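Local coordinates for protein lysyl-trna-dependent l-ysyl-phosphatidylgycerol synthase (Bacillus licheniformis, PDB 4V36) that probably transfers lysine from lysyl-tRNA to phosphatidylglycerol through its soluble domain, a membrane-lipid modification linked to bacterial resistance, at residues N29-L34 / F94-R99; Y44-N49 / F74-K79; A55-R60 / T327-R332; A134-I139 / K299-P304; L162-Q167 / G204-F209. One frame throughout, in Å; residues are numbered along the deposited sequence.

Contact 1 (N29-L34 / F94-R99); sequences NALSHL and FYQIER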
# COMPACT_ATOMS: atom_id res chain seq x y z
N ASN A 29 -1.75 11.12 -0.20
CA ASN A 29 -1.70 10.24 -1.36
C ASN A 29 -2.05 8.80 -0.99
O ASN A 29 -2.78 8.56 -0.03
CB ASN A 29 -0.32 10.30 -2.02
CG ASN A 29 0.80 9.91 -1.07
OD1 ASN A 29 1.10 8.72 -0.91
ND2 ASN A 29 1.43 10.90 -0.45
N ALA A 30 -1.51 7.85 -1.75
CA ALA A 30 -1.85 6.45 -1.57
C ALA A 30 -1.16 5.82 -0.36
O ALA A 30 -1.69 4.89 0.25
CB ALA A 30 -1.52 5.66 -2.83
N LEU A 31 0.01 6.33 -0.02
CA LEU A 31 0.82 5.74 1.04
C LEU A 31 0.82 6.59 2.31
O LEU A 31 1.56 6.31 3.25
CB LEU A 31 2.25 5.53 0.55
CG LEU A 31 2.40 4.74 -0.75
CD1 LEU A 31 3.82 4.83 -1.28
CD2 LEU A 31 2.00 3.29 -0.54
N SER A 32 -0.02 7.63 2.33
CA SER A 32 -0.06 8.57 3.45
C SER A 32 -0.56 7.92 4.74
O SER A 32 -0.05 8.22 5.82
CB SER A 32 -0.94 9.77 3.10
OG SER A 32 -0.44 10.45 1.96
N HIS A 33 -1.54 7.04 4.61
CA HIS A 33 -2.16 6.41 5.78
C HIS A 33 -1.19 5.51 6.52
O HIS A 33 -1.36 5.23 7.71
CB HIS A 33 -3.40 5.62 5.36
CG HIS A 33 -4.25 5.18 6.51
ND1 HIS A 33 -4.30 3.87 6.94
CD2 HIS A 33 -5.07 5.88 7.33
CE1 HIS A 33 -5.13 3.78 7.97
NE2 HIS A 33 -5.61 4.98 8.23
N LEU A 34 -0.15 5.05 5.83
CA LEU A 34 0.84 4.15 6.43
C LEU A 34 1.68 4.85 7.50
O LEU A 34 2.44 4.21 8.22
CB LEU A 34 1.75 3.57 5.35
CG LEU A 34 1.07 2.57 4.41
CD1 LEU A 34 2.04 2.07 3.36
CD2 LEU A 34 0.50 1.41 5.21
N PHE A 94 13.90 7.39 -2.98
CA PHE A 94 12.45 7.54 -3.02
C PHE A 94 11.79 6.25 -3.52
O PHE A 94 12.11 5.76 -4.60
CB PHE A 94 12.05 8.72 -3.90
CG PHE A 94 12.52 10.05 -3.39
CD1 PHE A 94 13.77 10.54 -3.73
CD2 PHE A 94 11.71 10.81 -2.55
CE1 PHE A 94 14.20 11.77 -3.25
CE2 PHE A 94 12.14 12.03 -2.07
CZ PHE A 94 13.39 12.51 -2.42
N TYR A 95 10.88 5.71 -2.73
CA TYR A 95 10.27 4.42 -3.03
C TYR A 95 8.78 4.55 -3.37
O TYR A 95 8.01 5.14 -2.62
CB TYR A 95 10.47 3.47 -1.86
CG TYR A 95 9.80 2.12 -2.04
CD1 TYR A 95 10.23 1.23 -3.01
CD2 TYR A 95 8.74 1.74 -1.22
CE1 TYR A 95 9.62 0.00 -3.17
CE2 TYR A 95 8.13 0.51 -1.37
CZ TYR A 95 8.57 -0.35 -2.35
OH TYR A 95 7.96 -1.57 -2.50
N GLN A 96 8.40 3.97 -4.51
CA GLN A 96 7.03 3.99 -5.01
C GLN A 96 6.49 5.39 -5.25
O GLN A 96 5.46 5.78 -4.69
CB GLN A 96 6.09 3.23 -4.06
CG GLN A 96 6.26 1.73 -4.08
CD GLN A 96 5.07 0.99 -3.50
OE1 GLN A 96 3.95 1.50 -3.50
NE2 GLN A 96 5.31 -0.21 -2.99
N ILE A 97 7.18 6.15 -6.10
CA ILE A 97 6.67 7.43 -6.57
C ILE A 97 5.94 7.21 -7.88
O ILE A 97 6.00 6.12 -8.46
CB ILE A 97 7.79 8.47 -6.77
CG1 ILE A 97 8.65 8.10 -7.98
CG2 ILE A 97 8.63 8.59 -5.51
CD1 ILE A 97 9.70 9.13 -8.32
N GLU A 98 5.24 8.23 -8.36
CA GLU A 98 4.48 8.11 -9.60
C GLU A 98 5.12 8.91 -10.73
O GLU A 98 5.93 9.81 -10.48
CB GLU A 98 3.03 8.55 -9.38
CG GLU A 98 2.30 7.73 -8.33
CD GLU A 98 0.84 8.12 -8.19
OE1 GLU A 98 0.33 8.86 -9.05
OE2 GLU A 98 0.21 7.69 -7.20
N ARG A 99 4.76 8.58 -11.96
CA ARG A 99 5.40 9.15 -13.14
C ARG A 99 5.19 10.66 -13.28
O ARG A 99 6.11 11.38 -13.68
CB ARG A 99 4.90 8.45 -14.41
CG ARG A 99 5.34 9.11 -15.71
CD ARG A 99 5.11 8.21 -16.91
NE ARG A 99 6.00 7.05 -16.90
CZ ARG A 99 7.25 7.07 -17.35
NH1 ARG A 99 7.76 8.20 -17.84
NH2 ARG A 99 8.00 5.98 -17.30
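The G1 beta bulge of strand 91-97, in which Gln96 and Ile97 both face Tyr310 of strand 305-313, receives Leu31 from the loop between helix 16-25 and strand 41-44. Gln96 has the positive phi (60°) expected at the first position of such a bulge, and the chain turns a corner there in the mixed sheet of this acetyltransferase-clan domain. Contact across the segments is made largely by methyl groups. Leu31 CD1 lies 3.9 Å from Gln96 CB and the same distance from Gln96 O, a carbonyl that also accepts a hydrogen bond from Lys309. The second methyl, CD2, comes to 4.0 Å from Gln96 OE1, so the fork of the leucine meets both the root and the amide of the glutamine, the two side chains crossing at about a right angle. Gln96 runs on extended beyond CG, and its CG sits 3.5 Å above the ring plane of Tyr95, displaced toward the rim. Leu31 also touches Leu64 of strand 60-69, while bound lysine amide is about 11 Å from its side chain. The loop bearing Leu31 is shaped by an Asx turn, Leu31 N donating to Asn29 OD1 over 2.8 Å from a position tilted out of the carbonyl plane. A second bond braces the same loop: Asn29 N points almost straight (173°) at Ser32 OG, 2.6 Å away.

Contact 2 (Y44-N49 / F74-K79); sequences YSSDGN and FPLVIK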
# COMPACT_ATOMS: atom_id res chain seq x y z
N TYR A 44 8.16 17.73 7.88
CA TYR A 44 7.25 18.77 7.42
C TYR A 44 8.03 19.94 6.83
O TYR A 44 9.08 20.32 7.36
CB TYR A 44 6.35 19.26 8.56
CG TYR A 44 5.35 18.23 9.02
CD1 TYR A 44 4.09 18.14 8.43
CD2 TYR A 44 5.65 17.34 10.05
CE1 TYR A 44 3.17 17.20 8.85
CE2 TYR A 44 4.73 16.40 10.47
CZ TYR A 44 3.49 16.34 9.87
OH TYR A 44 2.58 15.40 10.30
N SER A 45 7.52 20.50 5.74
CA SER A 45 8.16 21.65 5.11
C SER A 45 7.97 22.90 5.97
O SER A 45 7.08 22.95 6.82
CB SER A 45 7.59 21.88 3.71
OG SER A 45 6.19 22.09 3.76
N SER A 46 8.82 23.89 5.75
CA SER A 46 8.73 25.15 6.48
C SER A 46 7.42 25.87 6.17
O SER A 46 6.90 26.62 6.99
CB SER A 46 9.92 26.06 6.14
OG SER A 46 9.98 26.31 4.75
N ASP A 47 6.89 25.62 4.98
CA ASP A 47 5.61 26.17 4.57
C ASP A 47 4.47 25.57 5.39
O ASP A 47 3.45 26.21 5.63
CB ASP A 47 5.38 25.93 3.08
CG ASP A 47 4.10 26.56 2.57
OD1 ASP A 47 3.68 27.60 3.13
OD2 ASP A 47 3.51 26.02 1.62
N GLY A 48 4.66 24.32 5.82
CA GLY A 48 3.66 23.63 6.61
C GLY A 48 2.54 23.06 5.77
O GLY A 48 1.47 22.71 6.28
N ASN A 49 2.77 22.96 4.46
CA ASN A 49 1.76 22.46 3.54
C ASN A 49 2.12 21.10 2.93
O ASN A 49 1.29 20.47 2.28
CB ASN A 49 1.53 23.47 2.41
CG ASN A 49 0.97 24.79 2.92
OD1 ASN A 49 1.07 25.11 4.10
ND2 ASN A 49 0.38 25.57 2.01
N PHE A 74 5.39 20.89 -2.99
CA PHE A 74 6.20 19.69 -3.19
C PHE A 74 7.65 19.99 -3.59
O PHE A 74 8.56 19.35 -3.08
CB PHE A 74 5.55 18.78 -4.24
CG PHE A 74 4.37 18.00 -3.73
CD1 PHE A 74 3.88 18.21 -2.45
CD2 PHE A 74 3.75 17.06 -4.54
CE1 PHE A 74 2.79 17.49 -1.99
CE2 PHE A 74 2.66 16.34 -4.08
CZ PHE A 74 2.18 16.56 -2.80
N PRO A 75 7.88 20.95 -4.52
CA PRO A 75 9.28 21.26 -4.80
C PRO A 75 10.02 21.81 -3.58
O PRO A 75 11.22 21.59 -3.44
CB PRO A 75 9.20 22.32 -5.90
CG PRO A 75 7.89 22.08 -6.55
CD PRO A 75 6.98 21.66 -5.45
N LEU A 76 9.30 22.51 -2.71
CA LEU A 76 9.90 23.11 -1.52
C LEU A 76 10.33 22.05 -0.50
O LEU A 76 11.45 22.10 0.02
CB LEU A 76 8.93 24.09 -0.87
CG LEU A 76 9.40 24.75 0.43
CD1 LEU A 76 10.71 25.50 0.20
CD2 LEU A 76 8.34 25.68 0.98
N VAL A 77 9.44 21.10 -0.21
CA VAL A 77 9.72 20.09 0.80
C VAL A 77 10.82 19.13 0.34
O VAL A 77 11.63 18.67 1.14
CB VAL A 77 8.44 19.30 1.18
CG1 VAL A 77 7.87 18.56 -0.03
CG2 VAL A 77 8.72 18.34 2.32
N ILE A 78 10.85 18.84 -0.96
CA ILE A 78 11.88 17.97 -1.52
C ILE A 78 13.23 18.67 -1.46
O ILE A 78 14.25 18.05 -1.15
CB ILE A 78 11.55 17.57 -2.97
CG1 ILE A 78 10.29 16.70 -3.00
CG2 ILE A 78 12.71 16.82 -3.60
CD1 ILE A 78 9.84 16.34 -4.40
N LYS A 79 13.22 19.97 -1.74
CA LYS A 79 14.43 20.78 -1.69
C LYS A 79 15.00 20.84 -0.28
O LYS A 79 16.20 20.66 -0.08
CB LYS A 79 14.14 22.19 -2.20
CG LYS A 79 15.35 23.11 -2.23
CD LYS A 79 14.97 24.48 -2.79
CE LYS A 79 16.17 25.41 -2.85
NZ LYS A 79 15.79 26.75 -3.39
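Ser45 and Val77 bring the loop joining strands 41-44 and 50-57 against the first turn of helix 74-87, their CA atoms only 4.8 Å apart. The small serine permits this approach: its CB lies 3.7 Å from Val77 CB and 4.0 Å from Val77 CG2. With chi1 at 58°, Ser45 OG sits between its own backbone N and carbonyl carbon, turned toward the start of strand 50-57, where it accepts from Ala50 N; the methylene is what faces the helix. One residue earlier on the helix, Leu76 points CD2 at Asp47 CB, 3.6 Å off, and less closely at Ser46 OG. Asp47 carries its carboxylate opposite the backbone N across the CA-CB bond (chi1 -176°), and OD2 bonds to Ser73 OG just ahead of the helix, while Ser46 OG bonds to Glu80 OE2 one turn beyond Leu76. The tight turn that presents these three residues is closed by Gly48 N bonding to Ser45 O at 3.0 Å. Loop and helix thus touch through carbon at the centre, with polar ties at the flanks: the CB atoms of Ser45 and Asp47 do the packing, and Ser45 OG, Ser46 OG and Asp47 OD2 are taken up by Ala50, Glu80 and Ser73.

Contact 3 (A55-R60 / T327-R332); sequences AKVGQR and TRLIGR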
# COMPACT_ATOMS: atom_id res chain seq x y z
N ALA A 55 12.29 6.47 6.31
CA ALA A 55 12.95 5.63 7.29
C ALA A 55 14.46 5.69 7.08
O ALA A 55 14.93 5.84 5.96
CB ALA A 55 12.45 4.20 7.21
N LYS A 56 15.21 5.58 8.17
CA LYS A 56 16.66 5.69 8.10
C LYS A 56 17.32 4.31 8.09
O LYS A 56 17.02 3.46 8.93
CB LYS A 56 17.19 6.51 9.28
CG LYS A 56 18.70 6.72 9.28
CD LYS A 56 19.13 7.60 10.44
CE LYS A 56 20.64 7.75 10.49
NZ LYS A 56 21.32 6.44 10.70
N VAL A 57 18.20 4.09 7.12
CA VAL A 57 18.96 2.85 7.03
C VAL A 57 20.45 3.16 6.88
O VAL A 57 20.93 3.40 5.77
CB VAL A 57 18.50 1.97 5.84
CG1 VAL A 57 19.28 0.67 5.81
CG2 VAL A 57 17.01 1.69 5.94
N GLY A 58 21.16 3.17 7.99
CA GLY A 58 22.57 3.53 7.99
C GLY A 58 22.75 4.98 7.59
O GLY A 58 22.23 5.88 8.24
N GLN A 59 23.50 5.20 6.51
CA GLN A 59 23.70 6.55 5.99
C GLN A 59 22.78 6.81 4.80
O GLN A 59 23.06 7.67 3.97
CB GLN A 59 25.16 6.76 5.59
CG GLN A 59 26.15 6.76 6.75
CD GLN A 59 26.45 5.37 7.28
OE1 GLN A 59 26.51 4.41 6.52
NE2 GLN A 59 26.63 5.27 8.59
N ARG A 60 21.69 6.06 4.72
CA ARG A 60 20.76 6.18 3.61
C ARG A 60 19.31 6.31 4.08
O ARG A 60 18.84 5.52 4.90
CB ARG A 60 20.90 4.99 2.66
CG ARG A 60 22.31 4.79 2.14
CD ARG A 60 22.39 3.64 1.14
NE ARG A 60 23.78 3.35 0.78
CZ ARG A 60 24.14 2.52 -0.19
NH1 ARG A 60 23.22 1.89 -0.91
NH2 ARG A 60 25.43 2.31 -0.44
N THR A 327 13.95 -3.85 0.51
CA THR A 327 13.31 -5.13 0.78
C THR A 327 13.45 -5.52 2.25
O THR A 327 12.49 -5.95 2.89
CB THR A 327 13.89 -6.25 -0.10
OG1 THR A 327 13.66 -5.94 -1.48
CG2 THR A 327 13.25 -7.59 0.23
N ARG A 328 14.65 -5.36 2.79
CA ARG A 328 14.90 -5.67 4.20
C ARG A 328 14.18 -4.68 5.11
O ARG A 328 13.77 -5.03 6.22
CB ARG A 328 16.40 -5.67 4.50
CG ARG A 328 17.13 -6.89 3.96
CD ARG A 328 18.62 -6.83 4.25
NE ARG A 328 18.92 -6.80 5.68
CZ ARG A 328 19.10 -7.89 6.42
NH1 ARG A 328 19.00 -9.10 5.87
NH2 ARG A 328 19.37 -7.78 7.71
N LEU A 329 14.04 -3.44 4.64
CA LEU A 329 13.32 -2.42 5.39
C LEU A 329 11.85 -2.80 5.53
O LEU A 329 11.24 -2.62 6.59
CB LEU A 329 13.45 -1.06 4.71
CG LEU A 329 12.65 0.09 5.32
CD1 LEU A 329 13.06 0.33 6.77
CD2 LEU A 329 12.82 1.36 4.50
N ILE A 330 11.28 -3.34 4.46
CA ILE A 330 9.92 -3.85 4.49
C ILE A 330 9.84 -5.06 5.42
O ILE A 330 8.82 -5.30 6.05
CB ILE A 330 9.44 -4.23 3.07
CG1 ILE A 330 9.48 -3.00 2.15
CG2 ILE A 330 8.03 -4.81 3.10
CD1 ILE A 330 9.14 -3.29 0.71
N GLY A 331 10.95 -5.79 5.53
CA GLY A 331 11.05 -6.90 6.45
C GLY A 331 11.39 -6.47 7.86
O GLY A 331 11.71 -7.30 8.72
N ARG A 332 11.35 -5.16 8.09
CA ARG A 332 11.56 -4.55 9.41
C ARG A 332 12.99 -4.74 9.93
O ARG A 332 13.20 -4.95 11.13
CB ARG A 332 10.55 -5.10 10.43
CG ARG A 332 9.11 -5.00 9.97
CD ARG A 332 8.25 -4.21 10.94
NE ARG A 332 7.93 -4.98 12.14
CZ ARG A 332 7.34 -4.46 13.22
NH1 ARG A 332 7.03 -3.17 13.26
NH2 ARG A 332 7.08 -5.23 14.27
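The beta hairpin of strands 50-57 and 60-69 packs its first strand against the last turn of the C-terminal helix 319-330, with Leu329 resting on Ala55 and, less closely, Val57. Alternation along the strand directs these two residues at the helix and Lys56 away from it. Ala55 CB faces the fork of the leucine squarely, 3.9 Å from Leu329 CD1 and equally far from CD2. Val57 adds a looser touch, its CG2 standing 4.3 Å from Leu329 CD1. The leucine CG lies opposite the backbone N (chi1 175°), beside the carbonyl carbon, and from there both methyls reach Ala55; the side chain also meets Val62 on the neighbouring strand of the hairpin. All three residues are buried, and the contact is purely apolar.

At the hairpin end, Val57 N bonds to Arg60 O at 2.7 Å and Arg60 N to Val57 O at 3.0 Å around a type II' turn. Lys56 NZ reaches back to Gly58 O at 2.7 Å, tying the side chain to the turn, whereas Arg60 touches Val321 and Leu325 of helix 319-330. Beyond Leu329 the helix stops: Arg332 N bonds to Leu329 O at 3.0 Å, Arg333 N bonds to Arg328 O, and Arg332 adopts positive phi (66°). The contact thus lies between a two-residue beta hairpin with a type II' turn and a helix C terminus closed by a Schellman motif.

Contact 4 (A134-I139 / K299-P304); sequences AGLRAI and KEKYKP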
# COMPACT_ATOMS: atom_id res chain seq x y z
N ALA A 134 -17.77 -15.79 -15.76
CA ALA A 134 -18.50 -16.92 -15.20
C ALA A 134 -17.79 -17.47 -13.97
O ALA A 134 -18.42 -18.07 -13.09
CB ALA A 134 -18.66 -18.02 -16.24
N GLY A 135 -16.48 -17.26 -13.90
CA GLY A 135 -15.69 -17.72 -12.77
C GLY A 135 -15.96 -16.92 -11.51
O GLY A 135 -16.21 -17.49 -10.45
N LEU A 136 -15.92 -15.60 -11.64
CA LEU A 136 -16.15 -14.71 -10.50
C LEU A 136 -17.59 -14.79 -10.01
O LEU A 136 -17.85 -14.73 -8.81
CB LEU A 136 -15.80 -13.27 -10.87
CG LEU A 136 -14.33 -12.98 -11.19
CD1 LEU A 136 -14.13 -11.51 -11.52
CD2 LEU A 136 -13.44 -13.41 -10.03
N ARG A 137 -18.52 -14.92 -10.94
CA ARG A 137 -19.94 -15.00 -10.60
C ARG A 137 -20.24 -16.29 -9.85
O ARG A 137 -21.11 -16.32 -8.97
CB ARG A 137 -20.81 -14.89 -11.85
CG ARG A 137 -22.30 -14.81 -11.56
CD ARG A 137 -23.11 -14.50 -12.81
NE ARG A 137 -22.94 -15.51 -13.85
CZ ARG A 137 -22.26 -15.31 -14.98
NH1 ARG A 137 -21.71 -14.14 -15.23
NH2 ARG A 137 -22.16 -16.29 -15.87
N ALA A 138 -19.52 -17.35 -10.19
CA ALA A 138 -19.69 -18.63 -9.51
C ALA A 138 -19.22 -18.54 -8.07
O ALA A 138 -19.84 -19.11 -7.16
CB ALA A 138 -18.93 -19.73 -10.25
N ILE A 139 -18.11 -17.83 -7.85
CA ILE A 139 -17.57 -17.65 -6.51
C ILE A 139 -18.53 -16.85 -5.64
O ILE A 139 -18.78 -17.21 -4.49
CB ILE A 139 -16.20 -16.94 -6.56
CG1 ILE A 139 -15.20 -17.75 -7.38
CG2 ILE A 139 -15.67 -16.70 -5.15
CD1 ILE A 139 -13.83 -17.14 -7.46
N LYS A 299 -4.95 -9.84 -10.45
CA LYS A 299 -5.53 -8.51 -10.51
C LYS A 299 -6.00 -8.17 -11.92
O LYS A 299 -6.95 -7.41 -12.10
CB LYS A 299 -4.53 -7.46 -10.03
CG LYS A 299 -3.96 -7.72 -8.65
CD LYS A 299 -3.04 -6.59 -8.21
CE LYS A 299 -2.44 -6.86 -6.85
NZ LYS A 299 -3.48 -7.10 -5.82
N GLU A 300 -5.34 -8.76 -12.91
CA GLU A 300 -5.60 -8.43 -14.31
C GLU A 300 -6.99 -8.87 -14.75
O GLU A 300 -7.60 -8.25 -15.63
CB GLU A 300 -4.54 -9.07 -15.21
CG GLU A 300 -4.21 -8.28 -16.47
CD GLU A 300 -5.26 -8.43 -17.55
OE1 GLU A 300 -5.93 -9.48 -17.59
OE2 GLU A 300 -5.42 -7.48 -18.35
N LYS A 301 -7.51 -9.93 -14.14
CA LYS A 301 -8.81 -10.48 -14.53
C LYS A 301 -9.96 -9.56 -14.11
O LYS A 301 -11.12 -9.81 -14.47
CB LYS A 301 -9.01 -11.88 -13.94
CG LYS A 301 -9.17 -11.91 -12.43
CD LYS A 301 -9.39 -13.34 -11.95
CE LYS A 301 -9.65 -13.39 -10.46
NZ LYS A 301 -8.49 -12.88 -9.67
N TYR A 302 -9.65 -8.52 -13.35
CA TYR A 302 -10.64 -7.52 -12.98
C TYR A 302 -10.60 -6.36 -13.98
O TYR A 302 -11.28 -5.35 -13.79
CB TYR A 302 -10.39 -7.01 -11.56
CG TYR A 302 -10.69 -8.03 -10.49
CD1 TYR A 302 -11.98 -8.23 -10.03
CD2 TYR A 302 -9.67 -8.80 -9.94
CE1 TYR A 302 -12.26 -9.17 -9.05
CE2 TYR A 302 -9.94 -9.74 -8.96
CZ TYR A 302 -11.23 -9.92 -8.52
OH TYR A 302 -11.51 -10.85 -7.55
N LYS A 303 -9.82 -6.54 -15.04
CA LYS A 303 -9.63 -5.53 -16.08
C LYS A 303 -9.36 -4.13 -15.53
O LYS A 303 -10.14 -3.20 -15.76
CB LYS A 303 -10.87 -5.48 -17.00
CG LYS A 303 -10.82 -6.46 -18.16
CD LYS A 303 -10.92 -7.90 -17.70
CE LYS A 303 -10.73 -8.87 -18.86
NZ LYS A 303 -9.38 -8.71 -19.48
N PRO A 304 -8.24 -3.96 -14.81
CA PRO A 304 -7.95 -2.67 -14.19
C PRO A 304 -7.16 -1.74 -15.10
O PRO A 304 -6.63 -2.17 -16.12
CB PRO A 304 -7.12 -3.07 -12.97
CG PRO A 304 -6.33 -4.24 -13.46
CD PRO A 304 -7.20 -4.96 -14.47
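Leu136, near the start of helix 134-145, is the one residue of its segment to touch Lys301 and Tyr302, sending one methyl to each. CD1 takes the tyrosine, 3.9 Å from Tyr302 CE1 and 4.2 Å from CD1 of the same ring. CD2 takes the lysine, 3.8 Å from Lys301 CE, and also approaches Tyr302 OH at 4.1 Å. Leu136 with Tyr302 forms the tight, buried part. The tyrosine hydroxyl bonds to Asp238 OD1, which anchors the ring; Lys299 O lies in plane at the ring edge. Lys301 arches beside it at the more open margin: CG starts between its backbone N and carbonyl carbon (chi1 69°), and a bend at the last torsion brings NZ to Phe298 O and to a salt bridge with the same Asp238 OD1, leaving CE to meet the leucine.

The loose side begins at once around Leu136. Ala134, Gly135 and Ala138 are exposed on the helix, and Lys303 is exposed at the end of the type I turn that starts at Glu300. Helix 236-251 underlies the contact, offering Ile242 to Leu136, Phe241 to Tyr302 and Asp238 to both polar tips, while Val121 of strand 111-122 and Met258 of strand 255-261 back the tyrosine.

Contact 5 (L162-Q167 / G204-F209); sequences LNELRQ and GEIVAF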
# COMPACT_ATOMS: atom_id res chain seq x y z
N LEU A 162 -11.44 -6.76 18.36
CA LEU A 162 -10.03 -6.84 17.96
C LEU A 162 -9.45 -8.23 18.21
O LEU A 162 -8.64 -8.72 17.43
CB LEU A 162 -9.21 -5.78 18.70
CG LEU A 162 -9.56 -4.33 18.38
CD1 LEU A 162 -8.70 -3.37 19.19
CD2 LEU A 162 -9.40 -4.06 16.89
N ASN A 163 -9.88 -8.86 19.31
CA ASN A 163 -9.45 -10.22 19.61
C ASN A 163 -9.86 -11.19 18.52
O ASN A 163 -9.10 -12.09 18.15
CB ASN A 163 -10.02 -10.68 20.95
CG ASN A 163 -9.28 -10.09 22.13
OD1 ASN A 163 -8.14 -9.64 22.01
ND2 ASN A 163 -9.92 -10.09 23.30
N GLU A 164 -11.08 -11.02 18.00
CA GLU A 164 -11.58 -11.87 16.93
C GLU A 164 -10.82 -11.64 15.63
O GLU A 164 -10.64 -12.56 14.84
CB GLU A 164 -13.08 -11.63 16.72
CG GLU A 164 -13.94 -12.03 17.91
CD GLU A 164 -15.39 -11.64 17.74
OE1 GLU A 164 -15.73 -11.04 16.70
OE2 GLU A 164 -16.20 -11.93 18.65
N LEU A 165 -10.37 -10.40 15.43
CA LEU A 165 -9.58 -10.08 14.25
C LEU A 165 -8.17 -10.63 14.38
O LEU A 165 -7.56 -11.06 13.40
CB LEU A 165 -9.52 -8.56 14.03
CG LEU A 165 -10.85 -7.84 13.78
CD1 LEU A 165 -10.60 -6.38 13.45
CD2 LEU A 165 -11.64 -8.52 12.68
N ARG A 166 -7.64 -10.62 15.61
CA ARG A 166 -6.29 -11.11 15.86
C ARG A 166 -6.20 -12.61 15.63
O ARG A 166 -5.22 -13.11 15.07
CB ARG A 166 -5.85 -10.77 17.29
CG ARG A 166 -4.45 -11.26 17.63
CD ARG A 166 -4.03 -10.85 19.03
NE ARG A 166 -3.93 -9.40 19.17
CZ ARG A 166 -2.87 -8.68 18.80
NH1 ARG A 166 -1.83 -9.28 18.24
NH2 ARG A 166 -2.87 -7.37 18.97
N GLN A 167 -7.23 -13.34 16.06
CA GLN A 167 -7.30 -14.78 15.86
C GLN A 167 -7.27 -15.12 14.38
O GLN A 167 -6.60 -16.06 13.96
CB GLN A 167 -8.55 -15.36 16.52
CG GLN A 167 -8.56 -15.26 18.03
CD GLN A 167 -9.88 -15.69 18.64
OE1 GLN A 167 -10.82 -16.03 17.93
NE2 GLN A 167 -9.96 -15.66 19.97
N GLY A 204 -22.23 -16.36 12.33
CA GLY A 204 -21.79 -15.04 12.74
C GLY A 204 -20.32 -15.00 13.10
O GLY A 204 -19.85 -14.06 13.75
N GLU A 205 -19.58 -16.01 12.67
CA GLU A 205 -18.15 -16.08 12.95
C GLU A 205 -17.33 -15.36 11.89
O GLU A 205 -17.44 -15.66 10.70
CB GLU A 205 -17.69 -17.54 13.06
CG GLU A 205 -16.22 -17.69 13.42
CD GLU A 205 -15.76 -19.13 13.40
OE1 GLU A 205 -16.54 -20.00 12.95
OE2 GLU A 205 -14.62 -19.40 13.84
N ILE A 206 -16.51 -14.41 12.33
CA ILE A 206 -15.64 -13.66 11.43
C ILE A 206 -14.56 -14.57 10.86
O ILE A 206 -13.74 -15.12 11.60
CB ILE A 206 -14.98 -12.47 12.15
CG1 ILE A 206 -16.05 -11.54 12.73
CG2 ILE A 206 -14.06 -11.72 11.21
CD1 ILE A 206 -15.49 -10.36 13.49
N VAL A 207 -14.55 -14.72 9.54
CA VAL A 207 -13.57 -15.58 8.88
C VAL A 207 -12.58 -14.77 8.04
O VAL A 207 -11.60 -15.32 7.53
CB VAL A 207 -14.25 -16.63 7.98
CG1 VAL A 207 -15.24 -17.45 8.78
CG2 VAL A 207 -14.93 -15.95 6.80
N ALA A 208 -12.83 -13.48 7.90
CA ALA A 208 -11.95 -12.60 7.13
C ALA A 208 -12.17 -11.14 7.48
O ALA A 208 -13.27 -10.75 7.87
CB ALA A 208 -12.17 -12.82 5.63
N PHE A 209 -11.12 -10.33 7.35
CA PHE A 209 -11.26 -8.89 7.58
C PHE A 209 -10.31 -8.07 6.71
O PHE A 209 -9.25 -8.54 6.30
CB PHE A 209 -11.03 -8.56 9.06
CG PHE A 209 -9.59 -8.62 9.49
CD1 PHE A 209 -9.04 -9.81 9.93
CD2 PHE A 209 -8.79 -7.48 9.47
CE1 PHE A 209 -7.71 -9.87 10.34
CE2 PHE A 209 -7.47 -7.54 9.87
CZ PHE A 209 -6.93 -8.73 10.30
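Apolar packing dominates where Leu165 of helix 159-173 meets Phe209 and Ile206 of strand 206-213. Leu165 CB stands 4.2 Å above the plane of the Phe209 ring, over its centre, and Leu165 CD2 reaches past to the root of that side chain, 3.7 Å from Phe209 CB. The same methyl is 4.3 Å from Ile206 CG2, bridging the two strand residues. Phe209 has chi1 74°, its CG between the backbone N and the carbonyl carbon, and from there the ring presents one face to Leu165 CB.

Polar atoms take part only as close neighbours of carbon. Leu165 O lies 3.3 Å from Phe209 CE1, so an aromatic C-H borders a helix carbonyl. Glu164, extended beyond CG, places OE1 3.3 Å from Ile206 CD1, the two side chains crossing at about a right angle.

The backbones hold these groups in place without bonding to each other: the axes of segments 162-167 and 206-209 pass 8.6 Å apart at 82°. A classic beta bulge, Val207 and Ala208 facing Leu199, interrupts the strand between Ile206 and Phe209, so both point at the helix. The side chain of Phe209 is about 7 Å from bound lysine amide, and its backbone pairs with Arg227, a residue of that pocket. Helix 159-173 thus lies across one face of the sheet, over strand 206-213 and also strand 196-200, whose Ile196 touches Leu165 and whose Val198 touches Phe209.

From the N terminus, contact 1 opens first, tying the loop after helix 16-25 to strand 91-97. Contact 2 both opens and closes within that span, fixing helix 74-87 to the loop between the first two strands. Contact 3 starts inside both spans but waits for the last helix, 319-330, so it crosses contacts 1 and 2; it meets contact 1 where Tyr95 OH packs 3.8 Å from Ile330 CD1. Its long loop encloses contact 4, which joins helix 134-145 to the turn after helix 296-300, and contact 4 in turn encloses contact 5. Contacts 1, 3 and 5 all reach the same mixed sheet, while contacts 2 and 4 lie on opposite sides of the chain's centre.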